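Local coordinates for protein Esterase/lipase (Uncultured bacterium, PDB 3K6K) that probably hydrolyses carboxylic ester bonds, as a bacterial homolog of hormone-sensitive lipase with the alpha/beta hydrolase fold, at residues 47-52 / 96-101; 61-64 / 69-72; 84-89 / 161-166; 192-197 / 232-237; 244-249 / 294-299. All coordinates share one frame; numbering follows the deposited sequence.

Contact 1 (47-52 / 96-101); sequences ALCERF and PSTHLV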
# COMPACT_ATOMS: atom_id res chain seq x y z
N ALA A 47 4.45 14.36 30.52
CA ALA A 47 4.55 15.81 30.74
C ALA A 47 4.66 16.56 29.42
O ALA A 47 3.97 17.56 29.22
CB ALA A 47 5.74 16.14 31.66
N LEU A 48 5.51 16.06 28.52
CA LEU A 48 5.66 16.63 27.19
C LEU A 48 4.32 16.52 26.41
O LEU A 48 3.85 17.50 25.81
CB LEU A 48 6.82 15.94 26.47
CG LEU A 48 7.42 16.46 25.16
CD1 LEU A 48 8.97 16.33 25.22
CD2 LEU A 48 6.86 15.76 23.90
N CYS A 49 3.67 15.38 26.48
CA CYS A 49 2.44 15.22 25.70
C CYS A 49 1.24 16.11 26.09
O CYS A 49 0.50 16.52 25.19
CB CYS A 49 2.04 13.75 25.57
SG CYS A 49 3.23 12.86 24.60
N GLU A 50 1.07 16.44 27.37
CA GLU A 50 0.05 17.43 27.80
C GLU A 50 0.12 18.75 27.04
O GLU A 50 -0.89 19.43 26.90
CB GLU A 50 0.15 17.71 29.30
CG GLU A 50 -1.08 17.32 30.10
CD GLU A 50 -0.72 16.43 31.32
OE1 GLU A 50 -0.04 16.96 32.24
OE2 GLU A 50 -1.12 15.21 31.35
N ARG A 51 1.31 19.11 26.55
CA ARG A 51 1.54 20.33 25.74
C ARG A 51 0.89 20.40 24.34
O ARG A 51 0.72 21.49 23.80
CB ARG A 51 3.05 20.59 25.56
CG ARG A 51 3.71 21.62 26.51
CD ARG A 51 4.17 21.02 27.86
NE ARG A 51 3.21 21.21 28.98
CZ ARG A 51 3.46 21.89 30.11
NH1 ARG A 51 4.65 22.46 30.29
NH2 ARG A 51 2.53 21.98 31.07
N PHE A 52 0.59 19.26 23.73
CA PHE A 52 0.07 19.25 22.37
C PHE A 52 -1.42 19.50 22.38
O PHE A 52 -2.12 19.05 23.30
CB PHE A 52 0.35 17.92 21.71
CG PHE A 52 1.77 17.74 21.29
CD1 PHE A 52 2.10 17.65 19.94
CD2 PHE A 52 2.79 17.67 22.23
CE1 PHE A 52 3.43 17.47 19.55
CE2 PHE A 52 4.13 17.49 21.83
CZ PHE A 52 4.44 17.39 20.50
N PRO A 96 -3.69 6.42 27.22
CA PRO A 96 -4.67 7.20 26.49
C PRO A 96 -4.36 8.72 26.52
O PRO A 96 -4.52 9.42 25.49
CB PRO A 96 -5.95 6.82 27.21
CG PRO A 96 -5.73 5.40 27.57
CD PRO A 96 -4.31 5.31 27.99
N SER A 97 -3.83 9.21 27.64
CA SER A 97 -3.46 10.62 27.80
C SER A 97 -2.37 11.08 26.88
O SER A 97 -2.54 12.11 26.30
CB SER A 97 -3.05 10.97 29.24
OG SER A 97 -4.20 10.81 30.07
N THR A 98 -1.25 10.37 26.79
CA THR A 98 -0.20 10.74 25.84
C THR A 98 -0.66 10.84 24.38
O THR A 98 0.05 11.44 23.59
CB THR A 98 0.90 9.73 25.80
OG1 THR A 98 0.33 8.41 25.60
CG2 THR A 98 1.69 9.77 27.07
N HIS A 99 -1.79 10.22 24.01
CA HIS A 99 -2.18 10.12 22.58
C HIS A 99 -3.43 10.98 22.28
O HIS A 99 -3.92 11.07 21.13
CB HIS A 99 -2.31 8.66 22.15
CG HIS A 99 -1.00 7.97 21.99
ND1 HIS A 99 -0.62 7.33 20.82
CD2 HIS A 99 0.08 7.91 22.82
CE1 HIS A 99 0.62 6.86 20.96
NE2 HIS A 99 1.05 7.19 22.17
N LEU A 100 -3.86 11.68 23.33
CA LEU A 100 -4.98 12.54 23.15
C LEU A 100 -4.84 13.33 21.93
O LEU A 100 -5.85 13.43 21.21
CB LEU A 100 -5.20 13.48 24.33
CG LEU A 100 -5.71 12.57 25.42
CD1 LEU A 100 -5.64 13.31 26.75
CD2 LEU A 100 -7.11 12.18 25.10
N VAL A 101 -3.68 13.92 21.69
CA VAL A 101 -3.42 14.69 20.50
C VAL A 101 -3.85 14.00 19.20
O VAL A 101 -4.50 14.59 18.41
CB VAL A 101 -1.97 15.26 20.39
CG1 VAL A 101 -0.94 14.20 20.41
CG2 VAL A 101 -1.83 16.08 19.19
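Cys49 and Thr98 meet flank to flank where helix 38-49 comes against helix 96-110. Both CB and SG of Cys49 rest against the carbonyl oxygen of Thr98, SG standing 3.6 Å from Thr98 O, a packing distance. With SG anti to the carbonyl carbon (chi1 -66°), the CB-SG bond runs along Thr98 rather than into it, which lets both atoms touch that oxygen and leaves SG 4.1 Å from Thr98 CB. The threonine hydroxyl is engaged by the preceding residues, OG1 being hydrogen-bonded to Ser95 O. Farther along, a type I turn from Cys49 to Phe52, closed by the bond from Phe52 N to Cys49 O (3.1 Å), brings the phenylalanine opposite Val101. There CB of Phe52 lies against the branched valine head, 3.8 Å from Val101 CB, while its ring leads away from the valine and packs on Phe289. Cysteine, small and weakly polar, suits a close pass over a helical carbonyl, and a beta-branched valine offers a broad surface near its own backbone. No hydrogen bond spans the two segments, so this junction between helix 38-49 and helix 96-110 rests on shape and van der Waals contact.

Contact 2 (61-64 / 69-72); sequences TLTD and PCIR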
# COMPACT_ATOMS: atom_id res chain seq x y z
N THR A 61 -14.40 11.43 28.55
CA THR A 61 -15.04 10.67 29.63
C THR A 61 -14.13 9.52 30.18
O THR A 61 -13.61 8.67 29.42
CB THR A 61 -16.41 10.23 29.15
OG1 THR A 61 -17.13 11.39 28.69
CG2 THR A 61 -17.19 9.53 30.23
N LEU A 62 -13.89 9.50 31.49
CA LEU A 62 -13.01 8.45 32.06
C LEU A 62 -13.88 7.21 32.31
O LEU A 62 -14.84 7.27 33.08
CB LEU A 62 -12.30 8.89 33.36
CG LEU A 62 -11.95 10.36 33.80
CD1 LEU A 62 -10.77 10.36 34.83
CD2 LEU A 62 -11.64 11.37 32.70
N THR A 63 -13.64 6.11 31.62
CA THR A 63 -14.53 4.96 31.82
C THR A 63 -13.78 3.62 31.77
O THR A 63 -12.57 3.58 32.04
CB THR A 63 -15.82 5.03 30.93
OG1 THR A 63 -16.59 3.85 31.13
CG2 THR A 63 -15.51 5.15 29.43
N ASP A 64 -14.52 2.53 31.53
CA ASP A 64 -13.92 1.21 31.32
C ASP A 64 -14.64 0.43 30.19
O ASP A 64 -15.82 0.70 29.86
CB ASP A 64 -13.91 0.38 32.61
CG ASP A 64 -15.25 -0.32 32.87
OD1 ASP A 64 -16.15 0.38 33.37
OD2 ASP A 64 -15.41 -1.55 32.57
N PRO A 69 -9.46 0.15 31.92
CA PRO A 69 -9.67 1.61 31.97
C PRO A 69 -9.53 2.23 30.60
O PRO A 69 -8.68 1.80 29.82
CB PRO A 69 -8.53 2.12 32.90
CG PRO A 69 -8.14 0.95 33.68
CD PRO A 69 -8.29 -0.25 32.71
N CYS A 70 -10.38 3.19 30.29
CA CYS A 70 -10.21 3.86 29.06
C CYS A 70 -10.69 5.27 29.11
O CYS A 70 -11.46 5.64 29.99
CB CYS A 70 -10.91 3.06 27.92
SG CYS A 70 -12.72 3.10 27.93
N ILE A 71 -10.22 6.09 28.18
CA ILE A 71 -10.76 7.41 28.01
C ILE A 71 -11.62 7.37 26.77
O ILE A 71 -11.12 7.16 25.66
CB ILE A 71 -9.66 8.48 27.87
CG1 ILE A 71 -8.78 8.54 29.11
CG2 ILE A 71 -10.27 9.86 27.51
CD1 ILE A 71 -7.58 9.53 28.92
N ARG A 72 -12.92 7.58 26.96
CA ARG A 72 -13.88 7.65 25.89
C ARG A 72 -13.90 9.09 25.41
O ARG A 72 -13.81 10.02 26.23
CB ARG A 72 -15.24 7.22 26.41
CG ARG A 72 -16.32 7.13 25.36
CD ARG A 72 -17.66 6.59 25.88
NE ARG A 72 -18.51 7.64 26.43
CZ ARG A 72 -19.02 7.60 27.65
NH1 ARG A 72 -18.79 6.53 28.44
NH2 ARG A 72 -19.79 8.60 28.07
O HOH W 1 -19.62 11.34 27.45
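Thr61 and Arg72 form a hydrogen-bonded pair in the beta hairpin of strands 59-65 and 68-74, at the margin of the alpha/beta hydrolase sheet. Arg72 N reaches Thr61 O at 2.8 Å in the carbonyl plane, and Thr61 N answers to Arg72 O. Two residues on, Thr63 N donates to Cys70 O along an almost straight path (168°), whereas Cys70 N approaches Thr63 O from above its carbonyl plane. Thr61, Thr63, Cys70 and Arg72 turn their side chains to one face. On it the arginine lies alongside Thr61, and the bend at chi3 (87°) folds its guanidinium back so that Thr61 CG2 sits over one face, 3.5 Å from Arg72 NH2. Thr63 CG2 packs on the aliphatic part, 3.7 Å from Arg72 CB. Threonine suits both places, its branched methyl covering the long chain. A water joins Thr61 OG1 to Arg72 NH2. A leucine in place of Arg72 would probably leave this water without its donor and the Thr61 methyl without the flat group beneath it. Farther out, Trp115 of strand 113-117 backs Thr63, Cys70 and Arg72, and Ile71 on the other face packs on Pro96. The bridging water lies 2.8 Å from Arg72 NH2.

Contact 3 (84-89 / 161-166); sequences LYFHGG and GLTTAS
Phe86, at the end of strand 82-86, sends its side chain into the flank of helix 158-172. From CB, which points toward the helix, CG is set anti to the carbonyl carbon (chi1 -44°), and this carries one side of the ring, CD2 and CE2, onto the helix backbone. CD2 meets the backbone of Thr163: it stands 3.7 Å from Thr163 N, with Leu162 CB at 4.1 Å and Thr163 CG2 at 4.0 Å also about it. CE2 moves on one turn and comes within 3.7 Å of Ser166 OG. CZ, at the tip, approaches the same hydroxyl at a longer distance, 4.1 Å from Ser166 OG. Thr163 CA lies at the ring's edge, in its plane. The serine hydroxyl is already committed, for Ser166 OG donates to Leu162 O at 2.7 Å, and that carbonyl also accepts from Ser166 N. A small residue whose hydroxyl folds back on its own helix suits a place beside a hydrocarbon ring. Cys134 of helix 129-145 and Ile153 of the adjoining strand complete the surroundings of Phe86. The packing of a central parallel strand against the helix that follows the probable nucleophile elbow (Gly155, Ser157, Gly159) is characteristic of the alpha/beta hydrolase fold, and the ring also touches residues of that elbow.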
# COMPACT_ATOMS: atom_id res chain seq x y z
N LEU A 84 -12.14 1.61 18.54
CA LEU A 84 -11.50 1.12 19.69
C LEU A 84 -10.00 1.31 19.43
O LEU A 84 -9.48 0.66 18.53
CB LEU A 84 -11.82 -0.37 19.84
CG LEU A 84 -11.10 -1.11 20.98
CD1 LEU A 84 -11.27 -0.27 22.30
CD2 LEU A 84 -11.62 -2.55 21.17
N TYR A 85 -9.34 2.19 20.20
CA TYR A 85 -7.96 2.62 19.94
C TYR A 85 -6.88 2.03 20.91
O TYR A 85 -7.04 2.09 22.13
CB TYR A 85 -7.84 4.17 19.89
CG TYR A 85 -6.52 4.61 19.27
CD1 TYR A 85 -5.36 4.69 20.04
CD2 TYR A 85 -6.44 4.92 17.89
CE1 TYR A 85 -4.13 5.04 19.44
CE2 TYR A 85 -5.26 5.27 17.29
CZ TYR A 85 -4.09 5.34 18.07
OH TYR A 85 -2.89 5.67 17.47
N PHE A 86 -5.78 1.54 20.35
CA PHE A 86 -4.67 1.12 21.19
C PHE A 86 -3.42 1.99 20.94
O PHE A 86 -2.95 2.08 19.83
CB PHE A 86 -4.31 -0.37 20.97
CG PHE A 86 -5.49 -1.28 20.90
CD1 PHE A 86 -6.40 -1.34 21.96
CD2 PHE A 86 -5.69 -2.10 19.80
CE1 PHE A 86 -7.48 -2.21 21.90
CE2 PHE A 86 -6.79 -2.98 19.72
CZ PHE A 86 -7.68 -3.03 20.76
N HIS A 87 -2.87 2.61 21.98
CA HIS A 87 -1.75 3.54 21.84
C HIS A 87 -0.43 2.79 21.64
O HIS A 87 -0.34 1.62 21.90
CB HIS A 87 -1.67 4.45 23.09
CG HIS A 87 -1.20 3.72 24.31
ND1 HIS A 87 -2.07 3.19 25.24
CD2 HIS A 87 0.04 3.34 24.69
CE1 HIS A 87 -1.37 2.59 26.19
NE2 HIS A 87 -0.09 2.66 25.86
N GLY A 88 0.58 3.47 21.15
CA GLY A 88 1.86 2.86 20.98
C GLY A 88 2.77 3.28 22.10
O GLY A 88 2.32 3.98 23.06
N GLY A 89 4.03 2.83 21.97
CA GLY A 89 5.06 3.04 22.98
C GLY A 89 5.84 1.76 23.30
O GLY A 89 6.30 1.55 24.44
N GLY A 161 0.44 -3.20 16.23
CA GLY A 161 0.60 -4.63 16.53
C GLY A 161 -0.63 -5.29 17.16
O GLY A 161 -1.15 -6.28 16.64
N LEU A 162 -1.09 -4.70 18.25
CA LEU A 162 -2.23 -5.19 18.99
C LEU A 162 -3.53 -5.10 18.24
O LEU A 162 -4.42 -5.94 18.47
CB LEU A 162 -2.35 -4.48 20.34
CG LEU A 162 -1.14 -4.59 21.30
CD1 LEU A 162 -1.20 -3.47 22.31
CD2 LEU A 162 -1.06 -6.02 22.01
N THR A 163 -3.71 -4.08 17.38
CA THR A 163 -4.90 -4.08 16.57
C THR A 163 -5.02 -5.30 15.64
O THR A 163 -6.11 -5.79 15.43
CB THR A 163 -5.23 -2.75 15.86
OG1 THR A 163 -5.51 -2.98 14.44
CG2 THR A 163 -4.23 -1.71 16.08
N THR A 164 -3.91 -5.81 15.13
CA THR A 164 -3.93 -7.11 14.45
C THR A 164 -4.05 -8.30 15.41
O THR A 164 -5.13 -8.94 15.44
CB THR A 164 -2.84 -7.25 13.47
OG1 THR A 164 -3.08 -6.27 12.48
CG2 THR A 164 -2.84 -8.64 12.80
N ALA A 165 -2.99 -8.57 16.18
CA ALA A 165 -3.05 -9.54 17.32
C ALA A 165 -4.39 -9.68 18.08
O ALA A 165 -4.97 -10.74 18.11
CB ALA A 165 -1.93 -9.24 18.27
N SER A 166 -4.91 -8.62 18.68
CA SER A 166 -6.24 -8.70 19.34
C SER A 166 -7.38 -9.32 18.50
O SER A 166 -8.31 -9.94 19.06
CB SER A 166 -6.71 -7.31 19.80
OG SER A 166 -7.09 -6.47 18.68

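Contact 4 (192-197 / 232-237); sequences LSRWSN and PVYADL. With SO4 (sulfate ion), chain F.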
# COMPACT_ATOMS: atom_id res chain seq x y z
N LEU A 192 12.92 -7.73 14.46
CA LEU A 192 13.75 -6.59 14.02
C LEU A 192 14.93 -6.93 13.09
O LEU A 192 16.08 -6.70 13.46
CB LEU A 192 14.28 -5.82 15.25
CG LEU A 192 13.27 -5.38 16.35
CD1 LEU A 192 13.98 -5.04 17.62
CD2 LEU A 192 12.48 -4.16 15.93
N SER A 193 14.65 -7.37 11.85
CA SER A 193 15.63 -8.13 11.05
C SER A 193 15.53 -7.85 9.57
O SER A 193 16.43 -8.23 8.78
CB SER A 193 15.54 -9.62 11.41
OG SER A 193 14.28 -10.16 11.04
N ARG A 194 14.44 -7.18 9.20
CA ARG A 194 13.97 -6.95 7.84
C ARG A 194 14.72 -5.73 7.24
O ARG A 194 15.52 -5.09 7.94
CB ARG A 194 12.42 -6.80 7.89
CG ARG A 194 11.81 -8.19 7.94
CD ARG A 194 10.32 -8.42 8.18
NE ARG A 194 10.02 -9.41 7.18
CZ ARG A 194 10.02 -10.73 7.32
NH1 ARG A 194 10.14 -11.33 8.48
NH2 ARG A 194 9.82 -11.44 6.25
N TRP A 195 14.46 -5.41 5.98
CA TRP A 195 15.29 -4.46 5.26
C TRP A 195 15.38 -3.04 5.89
O TRP A 195 16.50 -2.50 6.04
CB TRP A 195 14.83 -4.39 3.81
CG TRP A 195 15.61 -3.45 2.95
CD1 TRP A 195 16.72 -3.76 2.21
CD2 TRP A 195 15.38 -2.00 2.74
NE1 TRP A 195 17.18 -2.64 1.54
CE2 TRP A 195 16.38 -1.55 1.84
CE3 TRP A 195 14.41 -1.09 3.16
CZ2 TRP A 195 16.47 -0.21 1.39
CZ3 TRP A 195 14.50 0.24 2.72
CH2 TRP A 195 15.54 0.67 1.86
N SER A 196 14.23 -2.43 6.26
CA SER A 196 14.28 -1.07 6.79
C SER A 196 15.00 -1.05 8.14
O SER A 196 15.62 -0.03 8.50
CB SER A 196 12.87 -0.41 6.92
OG SER A 196 11.97 -1.21 7.69
N ASN A 197 14.93 -2.14 8.89
CA ASN A 197 15.57 -2.18 10.22
C ASN A 197 17.04 -1.82 10.17
O ASN A 197 17.57 -1.24 11.12
CB ASN A 197 15.45 -3.54 10.88
CG ASN A 197 14.03 -3.88 11.17
OD1 ASN A 197 13.54 -3.75 12.30
ND2 ASN A 197 13.32 -4.23 10.12
N PRO A 232 2.65 -10.43 14.48
CA PRO A 232 1.59 -10.89 13.58
C PRO A 232 2.07 -11.11 12.15
O PRO A 232 1.46 -11.84 11.38
CB PRO A 232 0.55 -9.77 13.73
CG PRO A 232 0.72 -9.28 15.14
CD PRO A 232 2.23 -9.20 15.19
N VAL A 233 3.19 -10.51 11.78
CA VAL A 233 3.82 -10.82 10.53
C VAL A 233 3.97 -12.37 10.29
O VAL A 233 3.86 -12.85 9.16
CB VAL A 233 5.11 -9.99 10.39
CG1 VAL A 233 6.12 -10.68 9.63
CG2 VAL A 233 4.80 -8.64 9.76
N TYR A 234 4.16 -13.13 11.35
CA TYR A 234 4.32 -14.58 11.24
C TYR A 234 2.99 -15.31 11.39
O TYR A 234 2.99 -16.51 11.41
CB TYR A 234 5.41 -15.08 12.23
CG TYR A 234 6.72 -14.36 11.93
CD1 TYR A 234 7.51 -14.74 10.83
CD2 TYR A 234 7.12 -13.24 12.66
CE1 TYR A 234 8.66 -14.03 10.51
CE2 TYR A 234 8.27 -12.54 12.35
CZ TYR A 234 9.04 -12.92 11.28
OH TYR A 234 10.19 -12.21 10.96
N ALA A 235 1.86 -14.62 11.47
CA ALA A 235 0.55 -15.30 11.71
C ALA A 235 -0.09 -15.99 10.48
O ALA A 235 0.38 -15.86 9.35
CB ALA A 235 -0.46 -14.34 12.34
N ASP A 236 -1.16 -16.74 10.73
CA ASP A 236 -2.11 -17.10 9.71
C ASP A 236 -3.11 -15.97 9.78
O ASP A 236 -3.92 -15.85 10.70
CB ASP A 236 -2.79 -18.43 9.99
CG ASP A 236 -4.03 -18.66 9.14
OD1 ASP A 236 -4.23 -17.88 8.17
OD2 ASP A 236 -4.80 -19.60 9.45
N LEU A 237 -3.05 -15.09 8.79
CA LEU A 237 -3.79 -13.84 8.90
C LEU A 237 -5.12 -13.94 8.23
O LEU A 237 -5.78 -12.91 8.05
CB LEU A 237 -2.94 -12.75 8.26
CG LEU A 237 -1.72 -12.37 9.12
CD1 LEU A 237 -0.48 -12.04 8.32
CD2 LEU A 237 -2.14 -11.17 9.99
S SO4 F . 9.94 -15.15 6.43
O1 SO4 F . 10.85 -14.05 6.10
O2 SO4 F . 9.92 -16.08 5.28
O3 SO4 F . 10.33 -15.76 7.71
O4 SO4 F . 8.57 -14.70 6.65
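A partly buried corner of this alpha/beta hydrolase, which holds a sulfate in the crystal, forms where the loop entering helix 195-199 faces the 3-10 turn at 232-234 and joins Arg194 to Tyr234. The two side chains slide past each other in opposite directions, with guanidinium and ring planes 62° apart. Arg194 NH1 comes 2.6 Å from Tyr234 OH, the hydroxyl lying at the guanidinium edge in its plane; NH1 also forms a salt bridge to Asp189, and Tyr234 OH makes weak hydrogen bonds to Asp189 and Thr191. Val233 fills the angle between them: its CG1 stands over the centre of the tyrosine ring, 3.9 Å above the plane, and 4.2 Å from Arg194 NH1 over one face of the guanidinium. A branched aliphatic residue suits this wedge, since it can touch both flat groups at once. The bend of the arginine chain at chi3 (135°) turns the other nitrogen toward the sulfate, probably from the crystallisation liquor. Arg263 binds the same ion, so the two guanidinium groups share one anion. Arg194 NH2 donates to sulfate O1 at 2.8 Å, while O3 of the ion lies at the edge of the tyrosine ring, 3.7 Å from Tyr234 CE1.

Contact 5 (244-249 / 294-299); sequences LIHVGS and DISIKE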
# COMPACT_ATOMS: atom_id res chain seq x y z
N LEU A 244 -6.21 -0.65 6.62
CA LEU A 244 -5.60 0.57 6.11
C LEU A 244 -4.36 0.73 6.98
O LEU A 244 -4.47 0.73 8.21
CB LEU A 244 -6.54 1.75 6.22
CG LEU A 244 -5.98 3.12 5.71
CD1 LEU A 244 -5.90 3.23 4.12
CD2 LEU A 244 -6.75 4.29 6.34
N ILE A 245 -3.18 0.73 6.36
CA ILE A 245 -1.89 1.02 7.01
C ILE A 245 -1.34 2.39 6.51
O ILE A 245 -1.29 2.68 5.30
CB ILE A 245 -0.85 -0.14 6.75
CG1 ILE A 245 -1.42 -1.51 7.11
CG2 ILE A 245 0.43 0.07 7.58
CD1 ILE A 245 -0.68 -2.58 6.56
N HIS A 246 -0.99 3.27 7.43
CA HIS A 246 -0.18 4.43 7.04
C HIS A 246 1.20 4.34 7.63
O HIS A 246 1.37 3.71 8.69
CB HIS A 246 -0.84 5.71 7.47
CG HIS A 246 -1.95 6.11 6.57
ND1 HIS A 246 -2.51 7.37 6.58
CD2 HIS A 246 -2.55 5.43 5.57
CE1 HIS A 246 -3.45 7.42 5.66
NE2 HIS A 246 -3.48 6.27 5.01
N VAL A 247 2.20 4.94 6.99
CA VAL A 247 3.54 4.90 7.58
C VAL A 247 4.39 5.97 6.88
O VAL A 247 4.01 6.45 5.79
CB VAL A 247 4.14 3.43 7.43
CG1 VAL A 247 4.26 3.01 5.91
CG2 VAL A 247 5.44 3.23 8.18
N GLY A 248 5.52 6.34 7.49
CA GLY A 248 6.45 7.29 6.91
C GLY A 248 7.66 6.61 6.29
O GLY A 248 7.93 5.43 6.58
N SER A 249 8.35 7.35 5.43
CA SER A 249 9.61 6.96 4.88
C SER A 249 10.70 6.77 5.92
O SER A 249 11.54 5.87 5.74
CB SER A 249 10.11 8.02 3.89
OG SER A 249 9.71 9.35 4.29
N ASP A 294 -2.02 16.27 9.27
CA ASP A 294 -3.44 16.63 9.13
C ASP A 294 -4.04 15.89 7.97
O ASP A 294 -5.14 15.44 8.11
CB ASP A 294 -3.72 18.12 8.91
CG ASP A 294 -2.90 19.02 9.79
OD1 ASP A 294 -2.50 20.11 9.24
OD2 ASP A 294 -2.65 18.65 11.01
N ILE A 295 -3.31 15.76 6.85
CA ILE A 295 -3.82 15.08 5.66
C ILE A 295 -4.02 13.58 5.92
O ILE A 295 -5.01 12.99 5.48
CB ILE A 295 -2.87 15.27 4.42
CG1 ILE A 295 -2.47 16.72 4.22
CG2 ILE A 295 -3.53 14.79 3.09
CD1 ILE A 295 -1.34 16.89 3.03
N SER A 296 -3.08 12.93 6.60
CA SER A 296 -3.22 11.51 6.85
C SER A 296 -4.48 11.21 7.74
O SER A 296 -5.25 10.29 7.50
CB SER A 296 -1.97 10.99 7.52
OG SER A 296 -2.30 9.76 8.11
N ILE A 297 -4.62 11.99 8.80
CA ILE A 297 -5.79 11.96 9.63
C ILE A 297 -7.08 12.14 8.80
O ILE A 297 -8.07 11.42 8.99
CB ILE A 297 -5.57 12.93 10.82
CG1 ILE A 297 -4.56 12.23 11.83
CG2 ILE A 297 -6.82 13.18 11.56
CD1 ILE A 297 -3.90 13.19 12.82
N LYS A 298 -7.05 13.06 7.86
CA LYS A 298 -8.21 13.36 7.07
C LYS A 298 -8.58 12.11 6.28
O LYS A 298 -9.74 11.69 6.32
CB LYS A 298 -7.93 14.54 6.14
CG LYS A 298 -9.20 15.30 5.64
CD LYS A 298 -9.68 16.46 6.64
CE LYS A 298 -9.03 17.85 6.39
NZ LYS A 298 -7.66 18.03 6.98
N GLU A 299 -7.59 11.51 5.61
CA GLU A 299 -7.82 10.33 4.82
C GLU A 299 -8.27 9.10 5.62
O GLU A 299 -9.17 8.36 5.16
CB GLU A 299 -6.59 9.97 3.98
CG GLU A 299 -6.28 11.01 2.97
CD GLU A 299 -5.06 10.71 2.14
OE1 GLU A 299 -4.76 11.58 1.29
OE2 GLU A 299 -4.41 9.64 2.31
O HOH W 2 -4.90 6.72 2.60
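The imidazole of His246 has Ser296 OG at its edge, in the ring plane, facing ND1; the ring of Trp276 meets it with planes at about 55°, and Glu299 OE2 stands obliquely to it, 4.1 Å from His246 CE1. The bond between ND1 and Ser296 OG is 2.8 Å long and fairly straight (160°), and either atom could be its donor. The serine reaches across because OG is anti to the backbone N (chi1 162°), extended from the helix toward the strand. At the other nitrogen a water continues the chain: it lies 2.8 Å from His246 NE2 and gives a hydrogen to Glu299 OE2 at 3.0 Å. In the alpha/beta hydrolase fold this joins strand 243-248 of the central sheet to helix 291-305, near the C-terminal end of the chain and packed against the sheet. Histidine suits this buried place, since ND1 bonds Ser296 directly and NE2 is linked through the water to Glu299, about one turn on. A phenylalanine at this position would fill similar space but would probably leave Ser296 OG and the water without their nitrogen partners. The glutamate, straight beyond CG, has its main partner in Lys274, with which OE2 forms a salt bridge. Ser296 OG also takes a weak bond from Gln284 NE2, and His246 itself packs on Gln284, in the loop that follows His281 of the probable catalytic triad.

Contacts 2, 3 and 5 all reach the one central sheet: contact 2 at its edge hairpin, contacts 3 and 5 on inner strands. The centres of contacts 3 and 5 are about 16 Å apart and those of contacts 2 and 5 about 26 Å. Contact 2 is nested in the loop that contact 1 closes, and the two touch where Ile71 packs on Ser97. Contact 1 also meets contact 3, since His99 packs on His87. On the far side, Thr164 of contact 3 packs on Pro232 and Leu237 of contact 4, whose centre is about 29 Å from that of contact 1. Contact 3 touches the probable nucleophile elbow, whereas His246 of contact 5 lies near the probable Ser157-His281-Glu251 triad without touching it.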